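Local coordinates for outer membrane protein OMP121 (Bacteroides thetaiotaomicron, PDB 5FQ8), which probably imports nutrients across the outer membrane as a calcium-binding TonB-dependent receptor working in a complex with surface lipoproteins, at residues G215-G220 and Y848-P853; M200-N205 and N882-W887; T337-S342 and T840-Q845; I836-F839 and Q845-Y848; Q223-V228 and K234-V239. All blocks are in the same frame, centred on the assembly; numbering follows the deposited sequence.

The five contacts lie together on one side of the chain's centre, some 28 to 42 Å from it, and join loops, short helices and a small three-stranded sheet outside the membrane-spanning strands. Contact 1 holds the calcium ligand Asp850; the centres of contacts 2, 3 and 4 are about 10 to 12 Å from its own. Arg851 ties it to its neighbours, NH2 reaching Thr846 OG1 of contact 4 (2.7 Å) and Gly841 O of contact 3 (3.1 Å). Met200 N of contact 2 meets Asp340 OD1 of contact 3 at 2.9 Å, and Asp340 OD2 forms a salt bridge with Lys236 NZ of contact 5 (2.7 Å). Contacts 4 and 5 do not touch.

Contact 1 (G215-G220 and Y848-P853); sequences GPRFDG and YNDRNP. With CA (calcium ion), chain N.
Arg217 reaches Asp850 through a polar contact to the main chain: NH1 donates to the backbone O of Asp850 in a weak hydrogen bond of 3.4 Å, with an N-H...O angle of 157°. The carbonyl oxygen sits at the edge of the guanidinium, near its plane. An anti first torsion (chi1 -167°, CG opposite the backbone N) and bends at chi2 and chi3 carry the group across. The charges themselves stay apart, with Arg217 NH1 4.4 Å from Asp850 OD2, and the stronger partner of NH1 is Glu197, in a salt bridge. The metal bonds come from a tight type I' turn, Asn849 to Asn852, closed by Asn852 N donating to Asn849 O at 3.2 Å. It presents the Asp850 carboxylate to a calcium ion unevenly, OD1 at 2.0 Å from the metal and OD2 at 2.8 Å. Glu197 belongs to the same calcium-binding site as Asp850, so Arg217 pairs with one acid of the site and weakly touches the main chain of the other. Asp850 OD2 also bonds to a basic side chain of another protein chain, and water 2 binds the ion. The solvent link is a second water, which donates to Gly215 O and accepts from Arg851 NH1 at 3.0 Å. Arg851 itself spans further loops, its NH1 bonding to Ser213 O and its NH2 to Thr846 OG1 and Gly841 O.

Contact 2 (M200-N205 and N882-W887); sequences MGWNGN and NIYKYW
Trp202 lays the pyrrole side of its indole over one face of the Tyr884 ring. NE1 stands above that face, displaced toward the rim, while CE2 comes 3.4 Å from Tyr884 CD2. The five-membered ring and the phenol have centroids 4.2 Å apart and planes at 57°, an oblique pairing. On the opposite face of Tyr884 lies Lys885 CB, 3.7 Å above the ring plane. The phenol is turned toward Trp202 by a first torsion that sets CG between the backbone N and the carbonyl carbon (chi1 84°). Asn203 joins from alongside, its ND2 3.5 Å from Tyr884 CE1 and its amide almost perpendicular to the ring (89°). That amide is held at both ends, ND2 by Ser881 O and OD1 by a polar side chain of another protein chain. Trp202 and Asn203 belong to a small hairpin with a type I' turn from Trp202 to Asn205, which packs on helix 880-889. Trp202 also meets Trp214 edge-to-face, and a bound peptide packs on it. With no hydrogen bond between the two segments, the joint depends on aromatic overlap and on the fixed amide of Asn203.

Contact 3 (T337-S342 and T840-Q845); sequences TPRDIS and TGNAIQ
The first torsion of Asn842 (chi1 -78°) sets CG beside its own backbone N and sends the amide toward Thr337, while Arg339, bent at chi2 and chi3, folds its CG and CD over against the same amide. Asn842 ND2 donates to Thr337 O at 2.9 Å with an N-H...O angle of 149°; the donor is tilted 23° from the carbonyl plane. The other end of the amide faces aliphatic carbon, with Asn842 OD1 3.2 Å from Arg339 CD. OD1 accepts a hydrogen bond from Ser213 OG, and the same hydroxyl is bonded to Arg339 N, so both segments share it. Asn842 stands just behind a Schellman motif in which Gly841, with positive phi, ends helix 832-839. Facing it is a type I turn from Pro338 to Ile341, closed by Ile341 N donating to Pro338 O at 3.2 Å. The contact therefore joins a helix end to a turn that follows helix 330-335. With an alanine here in place of Asn842, Thr337 O would probably be left without this donor, and the Ser213 hydroxyl without one of its partners. Beyond the amide, the guanidinium of Arg339 is gripped by three other residues: NE bonds to Gln195 O, NH2 to Asn196 OD1 and NH1 to Asn244 OD1.

Contact 4 (I836-F839 and Q845-Y848); sequences INYF and QTAY
The last turn of helix 832-839 packs against the 3-10 turn at 845-846, to which the chain doubles back after a short loop, and Tyr838 makes most of the touch. Its phenol end meets the aliphatic stem of Gln845 at a slant: OH is 3.2 Å from Gln845 CG, and CZ is 3.8 Å from Gln845 CB. The amide plane of Gln845 stands 50° from that of the ring. Thr846 contributes its methyl. CG2 packs against the helix backbone, 3.9 Å from Tyr838 O and 4.2 Å from Asn837 O. A first torsion of 72° places the hydroxyl between the backbone N and the carbonyl carbon, away from Tyr838, where OG1 is bonded to Ala843 O and to NH2 of Arg851. No hydrogen bond joins the two segments; their fit is van der Waals contact, with the polar end of Thr846 serving the loop toward the calcium ion, about 11 Å from its side chain. Around this pair, Tyr838 CD2 rests 3.4 Å from Trp887 O of helix 880-889, while Ile836 and Asn837 lean on Tyr335 of helix 330-335.

Contact 5 (Q223-V228 and K234-V239); sequences QLWGNV and KLKPYV
The indole of Trp225 is bordered by two lysines of the adjoining strand, one crossing its face and one running alongside. Strands 222-225 and 232-237 are antiparallel neighbours in a small three-stranded sheet, strongly twisted here, with the short segments at 130°; the chain turns a corner at Gly226 before 227-229 pairs on the other side of 232-237. Lys236 crosses at about a right angle and sets CD over one face, 4.1 Å from the centroid of the five-membered ring, a CH-pi contact. Its NZ stands farther out over the same face, too distant for more than a weak cation-pi attraction, and forms a salt bridge with Asp340. Lys234 runs beside Trp225 with its chain extended, CD 3.5 Å from Trp225 CZ2, and its NZ pairs with Asp351. Trp225 NE1 bonds to Ser9 of the lipoprotein BT_2262, and Lys234 and Leu235 pair with a strand of that chain, extending the sheet into it. A serine in place of Trp225 would probably leave the two lysine chains without their aromatic cover and Ser9 without this indole donor. Backbone bonds run both ways between Gln223 and Lys236, N to O at 3.1 Å from Gln223 and 3.2 Å from Lys236. On the other face Leu224 CD2 meets Leu235 CD1 at 3.6 Å, and Phe77 of BT_2262 packs on both leucines. At the far end Gln223 CG lies 4.1 Å from Tyr238 CB.

Contact 1 (G215-G220 and Y848-P853)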
# COMPACT_ATOMS: atom_id res chain seq x y z
N GLY B 215 43.06 -14.08 -2.04
CA GLY B 215 44.24 -13.36 -1.60
C GLY B 215 45.46 -14.26 -1.64
O GLY B 215 45.49 -15.26 -2.35
N PRO B 216 46.48 -13.89 -0.89
CA PRO B 216 47.68 -14.72 -0.82
C PRO B 216 47.49 -15.97 0.02
O PRO B 216 46.53 -16.14 0.77
CB PRO B 216 48.73 -13.78 -0.20
CG PRO B 216 47.99 -12.74 0.43
CD PRO B 216 46.71 -12.56 -0.32
N ARG B 217 48.45 -16.88 -0.14
CA ARG B 217 48.49 -18.08 0.68
C ARG B 217 48.77 -17.69 2.12
O ARG B 217 49.54 -16.77 2.39
CB ARG B 217 49.54 -19.05 0.15
CG ARG B 217 49.44 -20.46 0.73
CD ARG B 217 49.81 -21.55 -0.28
NE ARG B 217 50.78 -21.10 -1.29
CZ ARG B 217 50.61 -21.25 -2.60
NH1 ARG B 217 49.52 -21.83 -3.05
NH2 ARG B 217 51.53 -20.82 -3.45
N PHE B 218 48.10 -18.37 3.05
CA PHE B 218 48.11 -17.95 4.44
C PHE B 218 49.51 -17.93 5.02
O PHE B 218 50.25 -18.91 4.93
CB PHE B 218 47.21 -18.85 5.26
CG PHE B 218 45.75 -18.51 5.15
CD1 PHE B 218 45.27 -17.30 5.62
CD2 PHE B 218 44.86 -19.40 4.60
CE1 PHE B 218 43.94 -16.98 5.53
CE2 PHE B 218 43.52 -19.08 4.51
CZ PHE B 218 43.07 -17.87 4.98
N ASP B 219 49.87 -16.82 5.63
CA ASP B 219 51.21 -16.51 6.12
C ASP B 219 51.36 -16.77 7.60
O ASP B 219 52.40 -17.24 8.04
CB ASP B 219 51.52 -15.03 5.86
CG ASP B 219 52.71 -14.82 4.96
OD1 ASP B 219 53.05 -15.73 4.19
OD2 ASP B 219 53.29 -13.72 5.01
N GLY B 220 50.33 -16.43 8.38
CA GLY B 220 50.46 -16.21 9.80
C GLY B 220 50.91 -14.82 10.15
O GLY B 220 50.85 -14.45 11.33
N TYR B 848 42.55 -25.00 -7.24
CA TYR B 848 42.90 -26.11 -8.13
C TYR B 848 44.39 -26.21 -8.42
O TYR B 848 44.99 -27.27 -8.26
CB TYR B 848 42.11 -25.97 -9.42
CG TYR B 848 42.69 -26.68 -10.61
CD1 TYR B 848 42.54 -28.04 -10.75
CD2 TYR B 848 43.32 -25.98 -11.62
CE1 TYR B 848 43.04 -28.69 -11.83
CE2 TYR B 848 43.82 -26.62 -12.70
CZ TYR B 848 43.68 -27.98 -12.81
OH TYR B 848 44.18 -28.64 -13.89
N ASN B 849 45.00 -25.16 -8.93
CA ASN B 849 46.38 -25.31 -9.37
C ASN B 849 47.33 -24.66 -8.40
O ASN B 849 48.37 -24.14 -8.80
CB ASN B 849 46.54 -24.73 -10.77
CG ASN B 849 47.79 -25.20 -11.46
OD1 ASN B 849 47.87 -26.33 -11.90
ND2 ASN B 849 48.77 -24.32 -11.57
N ASP B 850 46.99 -24.67 -7.12
CA ASP B 850 47.65 -23.82 -6.14
C ASP B 850 47.61 -22.37 -6.61
O ASP B 850 48.42 -21.53 -6.22
CB ASP B 850 49.08 -24.28 -5.87
CG ASP B 850 49.14 -25.71 -5.39
OD1 ASP B 850 48.35 -26.54 -5.89
OD2 ASP B 850 50.01 -25.97 -4.54
N ARG B 851 46.64 -22.11 -7.49
CA ARG B 851 46.33 -20.78 -7.98
C ARG B 851 47.53 -20.14 -8.68
O ARG B 851 47.66 -18.92 -8.75
CB ARG B 851 45.78 -19.91 -6.85
CG ARG B 851 44.33 -20.23 -6.59
CD ARG B 851 43.74 -19.37 -5.52
NE ARG B 851 42.38 -19.81 -5.22
CZ ARG B 851 41.68 -19.39 -4.18
NH1 ARG B 851 42.21 -18.52 -3.35
NH2 ARG B 851 40.45 -19.83 -3.98
N ASN B 852 48.39 -20.96 -9.22
CA ASN B 852 49.47 -20.46 -10.04
C ASN B 852 49.00 -20.30 -11.48
O ASN B 852 48.05 -20.96 -11.90
CB ASN B 852 50.64 -21.42 -9.99
CG ASN B 852 51.25 -21.49 -8.63
OD1 ASN B 852 51.43 -20.48 -7.97
ND2 ASN B 852 51.56 -22.70 -8.19
N PRO B 853 49.64 -19.42 -12.25
CA PRO B 853 49.23 -19.22 -13.64
C PRO B 853 49.18 -20.52 -14.38
O PRO B 853 50.06 -21.36 -14.25
CB PRO B 853 50.32 -18.30 -14.18
CG PRO B 853 51.43 -18.39 -13.23
CD PRO B 853 50.80 -18.60 -11.91
CA CA N . 47.68 -27.40 -4.20
O HOH W 1 44.14 -16.39 -4.07
O HOH W 2 46.20 -28.90 -3.34

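Contact 2 (M200-N205 and N882-W887)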
# COMPACT_ATOMS: atom_id res chain seq x y z
N MET B 200 41.52 -13.34 2.46
CA MET B 200 40.84 -12.20 1.88
C MET B 200 41.68 -11.53 0.81
O MET B 200 42.82 -11.16 1.05
CB MET B 200 40.52 -11.19 2.98
CG MET B 200 39.97 -9.85 2.52
SD MET B 200 39.63 -8.81 3.91
CE MET B 200 41.12 -9.02 4.83
N GLY B 201 41.09 -11.36 -0.35
CA GLY B 201 41.73 -10.58 -1.39
C GLY B 201 41.06 -10.82 -2.72
O GLY B 201 40.12 -11.60 -2.85
N TRP B 202 41.57 -10.11 -3.72
CA TRP B 202 41.13 -10.29 -5.09
C TRP B 202 42.36 -10.34 -5.97
O TRP B 202 43.45 -9.94 -5.56
CB TRP B 202 40.16 -9.19 -5.50
CG TRP B 202 39.14 -9.62 -6.46
CD1 TRP B 202 39.14 -9.40 -7.78
CD2 TRP B 202 37.96 -10.36 -6.17
NE1 TRP B 202 38.03 -9.95 -8.35
CE2 TRP B 202 37.28 -10.55 -7.38
CE3 TRP B 202 37.41 -10.88 -5.01
CZ2 TRP B 202 36.09 -11.23 -7.47
CZ3 TRP B 202 36.22 -11.56 -5.10
CH2 TRP B 202 35.57 -11.73 -6.32
N ASN B 203 42.20 -10.85 -7.18
CA ASN B 203 43.30 -10.97 -8.14
C ASN B 203 44.53 -11.63 -7.53
O ASN B 203 45.64 -11.36 -7.96
CB ASN B 203 43.71 -9.62 -8.72
CG ASN B 203 42.55 -8.75 -9.07
OD1 ASN B 203 42.36 -7.69 -8.49
ND2 ASN B 203 41.76 -9.17 -10.05
N GLY B 204 44.36 -12.45 -6.50
CA GLY B 204 45.50 -13.00 -5.81
C GLY B 204 46.25 -12.01 -4.95
O GLY B 204 47.22 -12.40 -4.32
N ASN B 205 45.83 -10.76 -4.90
CA ASN B 205 46.52 -9.77 -4.09
C ASN B 205 45.77 -9.54 -2.78
O ASN B 205 44.58 -9.81 -2.67
CB ASN B 205 46.66 -8.45 -4.85
CG ASN B 205 47.33 -8.62 -6.19
OD1 ASN B 205 48.04 -9.57 -6.43
ND2 ASN B 205 47.09 -7.70 -7.09
N ASN B 882 43.87 -13.20 -12.99
CA ASN B 882 42.59 -13.52 -13.60
C ASN B 882 42.03 -14.87 -13.19
O ASN B 882 40.95 -15.24 -13.65
CB ASN B 882 42.70 -13.48 -15.13
CG ASN B 882 42.80 -12.08 -15.68
OD1 ASN B 882 42.33 -11.11 -15.09
ND2 ASN B 882 43.41 -11.96 -16.85
N ILE B 883 42.72 -15.62 -12.33
CA ILE B 883 42.21 -16.94 -11.94
C ILE B 883 40.87 -16.80 -11.25
O ILE B 883 39.98 -17.63 -11.44
CB ILE B 883 43.24 -17.68 -11.07
CG1 ILE B 883 44.29 -18.33 -11.96
CG2 ILE B 883 42.58 -18.74 -10.22
CD1 ILE B 883 45.15 -19.29 -11.25
N TYR B 884 40.70 -15.74 -10.46
CA TYR B 884 39.41 -15.49 -9.81
C TYR B 884 38.27 -15.54 -10.81
O TYR B 884 37.17 -15.99 -10.48
CB TYR B 884 39.42 -14.14 -9.12
CG TYR B 884 39.08 -13.01 -10.07
CD1 TYR B 884 40.05 -12.48 -10.91
CD2 TYR B 884 37.80 -12.48 -10.13
CE1 TYR B 884 39.77 -11.46 -11.76
CE2 TYR B 884 37.50 -11.46 -11.00
CZ TYR B 884 38.49 -10.95 -11.82
OH TYR B 884 38.24 -9.92 -12.70
N LYS B 885 38.51 -15.08 -12.04
CA LYS B 885 37.44 -15.03 -13.02
C LYS B 885 37.26 -16.36 -13.72
O LYS B 885 36.15 -16.69 -14.14
CB LYS B 885 37.71 -13.90 -14.01
CG LYS B 885 36.70 -13.78 -15.12
CD LYS B 885 37.07 -12.69 -16.09
CE LYS B 885 35.97 -12.50 -17.12
NZ LYS B 885 35.97 -11.12 -17.66
N TYR B 886 38.33 -17.15 -13.84
CA TYR B 886 38.20 -18.50 -14.38
C TYR B 886 37.19 -19.30 -13.59
O TYR B 886 36.32 -19.97 -14.17
CB TYR B 886 39.56 -19.20 -14.37
CG TYR B 886 39.51 -20.61 -14.89
CD1 TYR B 886 38.99 -20.88 -16.14
CD2 TYR B 886 40.00 -21.66 -14.14
CE1 TYR B 886 38.95 -22.16 -16.62
CE2 TYR B 886 39.97 -22.94 -14.62
CZ TYR B 886 39.44 -23.19 -15.86
OH TYR B 886 39.40 -24.46 -16.37
N TRP B 887 37.26 -19.22 -12.28
CA TRP B 887 36.38 -20.00 -11.44
C TRP B 887 35.01 -19.37 -11.30
O TRP B 887 34.01 -20.08 -11.24
CB TRP B 887 37.03 -20.22 -10.08
CG TRP B 887 38.19 -21.12 -10.19
CD1 TRP B 887 39.50 -20.80 -10.05
CD2 TRP B 887 38.15 -22.49 -10.54
NE1 TRP B 887 40.28 -21.90 -10.26
CE2 TRP B 887 39.47 -22.95 -10.57
CE3 TRP B 887 37.12 -23.38 -10.82
CZ2 TRP B 887 39.78 -24.25 -10.87
CZ3 TRP B 887 37.43 -24.68 -11.12
CH2 TRP B 887 38.75 -25.10 -11.14

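Contact 3 (T337-S342 and T840-Q845)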
# COMPACT_ATOMS: atom_id res chain seq x y z
N THR B 337 32.22 -14.36 2.66
CA THR B 337 33.12 -14.08 3.74
C THR B 337 34.49 -14.66 3.41
O THR B 337 34.58 -15.77 2.90
CB THR B 337 32.62 -14.71 5.04
OG1 THR B 337 31.30 -14.25 5.32
CG2 THR B 337 33.53 -14.33 6.18
N PRO B 338 35.56 -13.93 3.67
CA PRO B 338 36.89 -14.51 3.49
C PRO B 338 37.11 -15.65 4.46
O PRO B 338 36.57 -15.67 5.57
CB PRO B 338 37.83 -13.34 3.80
CG PRO B 338 37.01 -12.13 3.63
CD PRO B 338 35.64 -12.52 4.05
N ARG B 339 37.93 -16.61 4.05
CA ARG B 339 38.21 -17.77 4.88
C ARG B 339 38.92 -17.41 6.17
O ARG B 339 38.98 -18.25 7.06
CB ARG B 339 39.04 -18.80 4.14
CG ARG B 339 38.46 -19.25 2.85
CD ARG B 339 37.12 -19.90 3.03
NE ARG B 339 37.21 -20.97 4.01
CZ ARG B 339 36.50 -21.03 5.12
NH1 ARG B 339 35.62 -20.10 5.40
NH2 ARG B 339 36.67 -22.05 5.95
N ASP B 340 39.46 -16.20 6.29
CA ASP B 340 40.22 -15.85 7.48
C ASP B 340 39.44 -15.02 8.48
O ASP B 340 39.95 -14.76 9.57
CB ASP B 340 41.47 -15.09 7.08
CG ASP B 340 41.16 -13.84 6.30
OD1 ASP B 340 40.68 -13.96 5.15
OD2 ASP B 340 41.39 -12.75 6.84
N ILE B 341 38.23 -14.60 8.14
CA ILE B 341 37.47 -13.63 8.92
C ILE B 341 36.58 -14.36 9.91
O ILE B 341 35.92 -15.34 9.57
CB ILE B 341 36.63 -12.73 8.00
CG1 ILE B 341 37.55 -11.93 7.08
CG2 ILE B 341 35.78 -11.80 8.82
CD1 ILE B 341 38.58 -11.14 7.81
N SER B 342 36.55 -13.88 11.14
CA SER B 342 35.74 -14.48 12.19
C SER B 342 34.31 -13.97 12.10
O SER B 342 34.05 -12.81 12.42
CB SER B 342 36.34 -14.17 13.56
OG SER B 342 35.52 -14.66 14.60
N THR B 840 33.25 -16.51 -5.12
CA THR B 840 33.86 -15.86 -3.99
C THR B 840 35.21 -16.45 -3.60
O THR B 840 35.84 -15.94 -2.68
CB THR B 840 32.92 -15.92 -2.81
OG1 THR B 840 33.31 -14.95 -1.85
CG2 THR B 840 32.98 -17.25 -2.19
N GLY B 841 35.65 -17.50 -4.30
CA GLY B 841 36.95 -18.08 -4.03
C GLY B 841 37.01 -18.90 -2.78
O GLY B 841 38.08 -19.04 -2.18
N ASN B 842 35.89 -19.46 -2.35
CA ASN B 842 35.84 -20.18 -1.09
C ASN B 842 35.71 -21.68 -1.25
O ASN B 842 36.09 -22.41 -0.33
CB ASN B 842 34.68 -19.67 -0.23
CG ASN B 842 34.98 -18.37 0.44
OD1 ASN B 842 36.13 -18.00 0.59
ND2 ASN B 842 33.94 -17.67 0.84
N ALA B 843 35.19 -22.17 -2.37
CA ALA B 843 35.09 -23.61 -2.56
C ALA B 843 36.48 -24.21 -2.76
O ALA B 843 37.38 -23.59 -3.32
CB ALA B 843 34.20 -23.93 -3.75
N ILE B 844 36.64 -25.44 -2.28
CA ILE B 844 37.94 -26.10 -2.33
C ILE B 844 38.37 -26.31 -3.77
O ILE B 844 39.56 -26.24 -4.08
CB ILE B 844 37.87 -27.43 -1.54
CG1 ILE B 844 39.25 -28.07 -1.46
CG2 ILE B 844 36.87 -28.39 -2.13
CD1 ILE B 844 40.23 -27.27 -0.68
N GLN B 845 37.42 -26.52 -4.67
CA GLN B 845 37.75 -26.62 -6.08
C GLN B 845 38.56 -25.44 -6.58
O GLN B 845 39.43 -25.61 -7.43
CB GLN B 845 36.49 -26.76 -6.91
CG GLN B 845 35.87 -28.13 -6.88
CD GLN B 845 35.00 -28.33 -5.70
OE1 GLN B 845 35.08 -27.60 -4.74
NE2 GLN B 845 34.16 -29.34 -5.75

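Contact 4 (I836-F839 and Q845-Y848)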
# COMPACT_ATOMS: atom_id res chain seq x y z
N ILE B 836 27.99 -19.15 -5.77
CA ILE B 836 28.55 -18.09 -4.96
C ILE B 836 29.89 -18.49 -4.38
O ILE B 836 30.75 -17.63 -4.13
CB ILE B 836 27.57 -17.68 -3.85
CG1 ILE B 836 28.06 -16.44 -3.15
CG2 ILE B 836 27.43 -18.79 -2.86
CD1 ILE B 836 28.24 -15.31 -4.08
N ASN B 837 30.12 -19.79 -4.20
CA ASN B 837 31.35 -20.23 -3.57
C ASN B 837 32.47 -20.40 -4.57
O ASN B 837 33.64 -20.25 -4.22
CB ASN B 837 31.12 -21.53 -2.82
CG ASN B 837 30.41 -21.31 -1.54
OD1 ASN B 837 30.99 -20.85 -0.57
ND2 ASN B 837 29.14 -21.59 -1.54
N TYR B 838 32.14 -20.71 -5.82
CA TYR B 838 33.11 -20.52 -6.88
C TYR B 838 33.48 -19.05 -7.02
O TYR B 838 34.65 -18.68 -6.91
CB TYR B 838 32.56 -21.10 -8.18
CG TYR B 838 32.93 -22.55 -8.38
CD1 TYR B 838 32.81 -23.47 -7.33
CD2 TYR B 838 33.40 -23.00 -9.60
CE1 TYR B 838 33.15 -24.79 -7.51
CE2 TYR B 838 33.73 -24.30 -9.78
CZ TYR B 838 33.61 -25.20 -8.74
OH TYR B 838 33.95 -26.51 -8.93
N PHE B 839 32.48 -18.19 -7.23
CA PHE B 839 32.76 -16.77 -7.47
C PHE B 839 33.56 -16.15 -6.34
O PHE B 839 34.46 -15.34 -6.58
CB PHE B 839 31.46 -15.99 -7.65
CG PHE B 839 31.64 -14.50 -7.55
CD1 PHE B 839 32.11 -13.76 -8.62
CD2 PHE B 839 31.33 -13.83 -6.39
CE1 PHE B 839 32.28 -12.41 -8.53
CE2 PHE B 839 31.50 -12.47 -6.29
CZ PHE B 839 31.97 -11.76 -7.37
N GLN B 845 37.42 -26.52 -4.67
CA GLN B 845 37.75 -26.62 -6.08
C GLN B 845 38.56 -25.44 -6.58
O GLN B 845 39.43 -25.61 -7.43
CB GLN B 845 36.49 -26.76 -6.91
CG GLN B 845 35.87 -28.13 -6.88
CD GLN B 845 35.00 -28.33 -5.70
OE1 GLN B 845 35.08 -27.60 -4.74
NE2 GLN B 845 34.16 -29.34 -5.75
N THR B 846 38.29 -24.23 -6.07
CA THR B 846 38.98 -23.08 -6.64
C THR B 846 40.44 -23.03 -6.25
O THR B 846 41.18 -22.18 -6.76
CB THR B 846 38.29 -21.77 -6.25
OG1 THR B 846 38.53 -21.49 -4.87
CG2 THR B 846 36.80 -21.85 -6.50
N ALA B 847 40.89 -23.91 -5.36
CA ALA B 847 42.30 -23.99 -5.03
C ALA B 847 43.07 -24.85 -6.02
O ALA B 847 44.17 -25.29 -5.71
CB ALA B 847 42.46 -24.51 -3.61
N TYR B 848 42.55 -25.00 -7.24
CA TYR B 848 42.90 -26.11 -8.13
C TYR B 848 44.39 -26.21 -8.42
O TYR B 848 44.99 -27.27 -8.26
CB TYR B 848 42.11 -25.97 -9.42
CG TYR B 848 42.69 -26.68 -10.61
CD1 TYR B 848 42.54 -28.04 -10.75
CD2 TYR B 848 43.32 -25.98 -11.62
CE1 TYR B 848 43.04 -28.69 -11.83
CE2 TYR B 848 43.82 -26.62 -12.70
CZ TYR B 848 43.68 -27.98 -12.81
OH TYR B 848 44.18 -28.64 -13.89

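Contact 5 (Q223-V228 and K234-V239)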
# COMPACT_ATOMS: atom_id res chain seq x y z
N GLN B 223 48.29 -8.85 9.33
CA GLN B 223 47.83 -7.93 8.31
C GLN B 223 46.61 -7.17 8.81
O GLN B 223 46.04 -7.48 9.85
CB GLN B 223 47.52 -8.67 7.01
CG GLN B 223 48.64 -9.55 6.52
CD GLN B 223 49.74 -8.78 5.83
OE1 GLN B 223 49.51 -7.73 5.26
NE2 GLN B 223 50.95 -9.31 5.89
N LEU B 224 46.23 -6.16 8.06
CA LEU B 224 45.04 -5.41 8.41
C LEU B 224 43.82 -6.08 7.81
O LEU B 224 43.91 -7.01 7.02
CB LEU B 224 45.18 -3.97 7.92
CG LEU B 224 46.35 -3.23 8.53
CD1 LEU B 224 46.59 -1.92 7.82
CD2 LEU B 224 46.03 -2.99 9.97
N TRP B 225 42.65 -5.61 8.23
CA TRP B 225 41.42 -6.01 7.57
C TRP B 225 40.32 -5.04 7.98
O TRP B 225 40.44 -4.31 8.97
CB TRP B 225 41.05 -7.46 7.91
CG TRP B 225 40.63 -7.68 9.30
CD1 TRP B 225 41.41 -7.75 10.40
CD2 TRP B 225 39.30 -7.87 9.74
NE1 TRP B 225 40.65 -7.96 11.51
CE2 TRP B 225 39.34 -8.04 11.13
CE3 TRP B 225 38.06 -7.90 9.10
CZ2 TRP B 225 38.20 -8.24 11.88
CZ3 TRP B 225 36.93 -8.10 9.85
CH2 TRP B 225 37.01 -8.27 11.22
N GLY B 226 39.26 -5.04 7.20
CA GLY B 226 38.07 -4.29 7.55
C GLY B 226 38.24 -2.80 7.30
O GLY B 226 39.26 -2.31 6.85
N ASN B 227 37.18 -2.07 7.62
CA ASN B 227 37.18 -0.64 7.42
C ASN B 227 37.99 0.05 8.50
O ASN B 227 38.59 -0.58 9.37
CB ASN B 227 35.76 -0.11 7.39
CG ASN B 227 35.19 -0.09 6.00
OD1 ASN B 227 35.81 0.41 5.08
ND2 ASN B 227 34.01 -0.65 5.85
N VAL B 228 38.02 1.38 8.42
CA VAL B 228 38.76 2.20 9.36
C VAL B 228 37.75 3.04 10.11
O VAL B 228 36.94 3.73 9.49
CB VAL B 228 39.80 3.08 8.66
CG1 VAL B 228 40.61 3.82 9.68
CG2 VAL B 228 40.69 2.25 7.79
N LYS B 234 41.31 -2.82 12.53
CA LYS B 234 41.60 -4.10 13.17
C LYS B 234 42.77 -4.79 12.48
O LYS B 234 42.98 -4.67 11.28
CB LYS B 234 40.38 -5.02 13.17
CG LYS B 234 39.45 -4.78 14.34
CD LYS B 234 38.24 -5.69 14.28
CE LYS B 234 37.33 -5.47 15.47
NZ LYS B 234 36.23 -6.46 15.50
N LEU B 235 43.53 -5.54 13.28
CA LEU B 235 44.78 -6.16 12.89
C LEU B 235 44.82 -7.56 13.49
O LEU B 235 44.64 -7.71 14.70
CB LEU B 235 45.97 -5.34 13.38
CG LEU B 235 47.37 -5.84 13.13
CD1 LEU B 235 47.70 -5.64 11.69
CD2 LEU B 235 48.30 -5.06 13.99
N LYS B 236 45.05 -8.57 12.66
CA LYS B 236 44.89 -9.95 13.06
C LYS B 236 45.90 -10.80 12.30
O LYS B 236 46.36 -10.42 11.22
CB LYS B 236 43.47 -10.45 12.77
CG LYS B 236 43.29 -11.12 11.45
CD LYS B 236 41.85 -11.51 11.27
CE LYS B 236 41.66 -12.36 10.03
NZ LYS B 236 42.85 -12.33 9.12
N PRO B 237 46.26 -11.96 12.84
CA PRO B 237 47.15 -12.85 12.10
C PRO B 237 46.45 -13.45 10.89
O PRO B 237 45.29 -13.86 10.97
CB PRO B 237 47.50 -13.93 13.13
CG PRO B 237 47.08 -13.39 14.44
CD PRO B 237 45.93 -12.50 14.16
N TYR B 238 47.17 -13.49 9.78
CA TYR B 238 46.61 -13.95 8.51
C TYR B 238 46.59 -15.47 8.51
O TYR B 238 47.48 -16.14 7.99
CB TYR B 238 47.41 -13.36 7.36
CG TYR B 238 46.73 -13.47 6.02
CD1 TYR B 238 45.40 -13.14 5.87
CD2 TYR B 238 47.44 -13.87 4.90
CE1 TYR B 238 44.78 -13.23 4.66
CE2 TYR B 238 46.82 -13.96 3.68
CZ TYR B 238 45.49 -13.64 3.57
OH TYR B 238 44.84 -13.72 2.37
N VAL B 239 45.55 -16.04 9.12
CA VAL B 239 45.40 -17.48 9.23
C VAL B 239 43.99 -17.85 8.85
O VAL B 239 43.09 -17.01 8.84
CB VAL B 239 45.72 -18.01 10.64
CG1 VAL B 239 47.16 -17.77 11.00
CG2 VAL B 239 44.82 -17.37 11.65